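Local coordinates for putative rubredoxin reductase (Rhodopseudomonas palustris, PDB 3FG2), which probably uses NADH and its bound FAD to reduce the ferredoxin that supplies electrons to the monooxygenase CYP199A2, at residues V168-L173 with I199-G204. Numbering follows the deposited sequence.
Sequences VDVVEL and IRMHYG
The backbone N-H of H202 meets the carbonyl of V170 in a parallel beta pairing that closes a beta-alpha-beta unit: strand 167-171 leads through helix 184-196 to strand 200-202, the last strand within the chain of a five-stranded parallel sheet. With the GxGxxG-type turn after strand 144-148, this topology is consistent with a Rossmann-like nucleotide-binding domain, probably the one for NADH. The pairing illustrates how an edge strand is fixed differently on its two faces. Backbone bonds run in the staggered parallel pattern: R200 N to V168 O, V170 N to R200 O, H202 N to V170 O at 2.8 Å, and E172 N to H202 O. One face is tight, largely apolar and packed against helix 152-163. There M201 SD sits 3.6 Å from V170 CB, with chi2 of M201 (61°) bending the chain to put the sulfur beside the valine, while I199 CG2 touches both V168 CG1 and V170 CG2, each at 3.8 Å; E172 OE2 accepts from A150 N in the GxGxxG-type turn. The other face is mixed, with L228 of strand 227-229 packing against H202, D169 and V171. The loose, solvent side lies at the exposed L173-G204 end and at R200, which sets its CB 3.2 Å from D169 OD2 but whose guanidinium leads away from strand 167-171, D169 OD2 to R200 NE being 4.9 Å, too far for a salt bridge. The H202 ring, with V170 O near its edge, reaches back to D169. Replacing H202 with an alanine would probably leave the buried D169 carboxylate without its ring N-H partner. Imidazole and carboxylate are nearly coplanar, 20° apart, and H202 NE2 donates to the anti lone pair of D169 OD2 over 2.6 Å, almost straight at 169°.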
loop_
_atom_site.group_PDB
_atom_site.type_symbol
_atom_site.label_atom_id
_atom_site.label_comp_id
_atom_site.label_asym_id
_atom_site.label_seq_id
_atom_site.Cartn_x
_atom_site.Cartn_y
_atom_site.Cartn_z
ATOM N N VAL A 168 -3.385 -23.554 5.320
ATOM C CA VAL A 168 -3.883 -22.206 5.102
ATOM C C VAL A 168 -5.321 -22.094 4.626
ATOM O O VAL A 168 -5.710 -22.712 3.637
ATOM C CB VAL A 168 -3.004 -21.459 4.077
ATOM C CG1 VAL A 168 -3.487 -20.023 3.921
ATOM C CG2 VAL A 168 -1.562 -21.492 4.514
ATOM N N ASP A 169 -6.099 -21.284 5.338
ATOM C CA ASP A 169 -7.489 -21.020 4.987
ATOM C C ASP A 169 -7.662 -19.511 4.872
ATOM O O ASP A 169 -7.300 -18.761 5.783
ATOM C CB ASP A 169 -8.449 -21.572 6.045
ATOM C CG ASP A 169 -8.689 -23.058 5.889
ATOM O OD1 ASP A 169 -7.882 -23.867 6.390
ATOM O OD2 ASP A 169 -9.683 -23.423 5.243
ATOM N N VAL A 170 -8.200 -19.071 3.740
ATOM C CA VAL A 170 -8.420 -17.652 3.488
ATOM C C VAL A 170 -9.901 -17.295 3.547
ATOM O O VAL A 170 -10.719 -17.851 2.815
ATOM C CB VAL A 170 -7.860 -17.234 2.112
ATOM C CG1 VAL A 170 -8.224 -15.783 1.827
ATOM C CG2 VAL A 170 -6.348 -17.416 2.087
ATOM N N VAL A 171 -10.228 -16.358 4.428
ATOM C CA VAL A 171 -11.595 -15.899 4.627
ATOM C C VAL A 171 -11.834 -14.521 4.003
ATOM O O VAL A 171 -11.241 -13.528 4.428
ATOM C CB VAL A 171 -11.918 -15.828 6.139
ATOM C CG1 VAL A 171 -13.254 -15.128 6.366
ATOM C CG2 VAL A 171 -11.936 -17.233 6.724
ATOM N N GLU A 172 -12.701 -14.476 2.994
ATOM C CA GLU A 172 -13.051 -13.231 2.306
ATOM C C GLU A 172 -14.570 -13.049 2.270
ATOM O O GLU A 172 -15.309 -13.992 1.973
ATOM C CB GLU A 172 -12.513 -13.230 0.872
ATOM C CG GLU A 172 -13.002 -12.045 0.046
ATOM C CD GLU A 172 -12.625 -10.701 0.659
ATOM O OE1 GLU A 172 -13.372 -9.717 0.451
ATOM O OE2 GLU A 172 -11.581 -10.621 1.342
ATOM N N LEU A 173 -15.031 -11.835 2.559
ATOM C CA LEU A 173 -16.467 -11.556 2.560
ATOM C C LEU A 173 -17.033 -11.453 1.145
ATOM O O LEU A 173 -18.175 -11.837 0.900
ATOM C CB LEU A 173 -16.772 -10.266 3.333
ATOM C CG LEU A 173 -18.263 -9.899 3.392
ATOM C CD1 LEU A 173 -19.053 -11.079 3.959
ATOM C CD2 LEU A 173 -18.470 -8.639 4.245
ATOM N N ILE A 199 -4.292 -24.153 -0.647
ATOM C CA ILE A 199 -4.875 -23.130 0.208
ATOM C C ILE A 199 -6.389 -23.201 0.019
ATOM O O ILE A 199 -6.878 -23.194 -1.111
ATOM C CB ILE A 199 -4.350 -21.741 -0.183
ATOM C CG1 ILE A 199 -2.845 -21.674 0.111
ATOM C CG2 ILE A 199 -5.138 -20.662 0.539
ATOM C CD1 ILE A 199 -2.136 -20.443 -0.438
ATOM N N ARG A 200 -7.128 -23.292 1.120
ATOM C CA ARG A 200 -8.581 -23.388 1.041
ATOM C C ARG A 200 -9.197 -21.992 1.092
ATOM O O ARG A 200 -9.081 -21.294 2.103
ATOM C CB ARG A 200 -9.134 -24.217 2.210
ATOM C CG ARG A 200 -8.232 -25.348 2.711
ATOM C CD ARG A 200 -8.402 -26.617 1.918
ATOM N NE ARG A 200 -9.757 -27.142 2.044
ATOM C CZ ARG A 200 -10.184 -28.260 1.462
ATOM N NH1 ARG A 200 -9.360 -28.981 0.712
ATOM N NH2 ARG A 200 -11.443 -28.648 1.618
ATOM N N MET A 201 -9.852 -21.594 0.003
ATOM C CA MET A 201 -10.498 -20.289 -0.079
ATOM C C MET A 201 -11.955 -20.348 0.385
ATOM O O MET A 201 -12.678 -21.288 0.059
ATOM C CB MET A 201 -10.446 -19.774 -1.519
ATOM C CG MET A 201 -9.665 -18.485 -1.667
ATOM S SD MET A 201 -7.928 -18.665 -1.166
ATOM C CE MET A 201 -7.134 -17.569 -2.346
ATOM N N HIS A 202 -12.380 -19.341 1.143
ATOM C CA HIS A 202 -13.752 -19.264 1.639
ATOM C C HIS A 202 -14.334 -17.894 1.302
ATOM O O HIS A 202 -13.842 -16.867 1.780
ATOM C CB HIS A 202 -13.766 -19.459 3.150
ATOM C CG HIS A 202 -13.147 -20.746 3.593
ATOM N ND1 HIS A 202 -13.846 -21.935 3.629
ATOM C CD2 HIS A 202 -11.891 -21.035 4.007
ATOM C CE1 HIS A 202 -13.047 -22.898 4.053
ATOM N NE2 HIS A 202 -11.856 -22.379 4.288
ATOM N N TYR A 203 -15.380 -17.876 0.484
ATOM C CA TYR A 203 -16.001 -16.620 0.082
ATOM C C TYR A 203 -17.364 -16.366 0.715
ATOM O O TYR A 203 -18.003 -17.283 1.225
ATOM C CB TYR A 203 -16.144 -16.570 -1.442
ATOM C CG TYR A 203 -14.837 -16.720 -2.170
ATOM C CD1 TYR A 203 -14.488 -17.923 -2.783
ATOM C CD2 TYR A 203 -13.929 -15.663 -2.225
ATOM C CE1 TYR A 203 -13.260 -18.070 -3.436
ATOM C CE2 TYR A 203 -12.712 -15.797 -2.865
ATOM C CZ TYR A 203 -12.380 -16.999 -3.470
ATOM O OH TYR A 203 -11.172 -17.113 -4.111
ATOM N N GLY A 204 -17.794 -15.108 0.667
ATOM C CA GLY A 204 -19.087 -14.728 1.201
ATOM C C GLY A 204 -19.255 -14.826 2.700
ATOM O O GLY A 204 -20.386 -14.903 3.185
#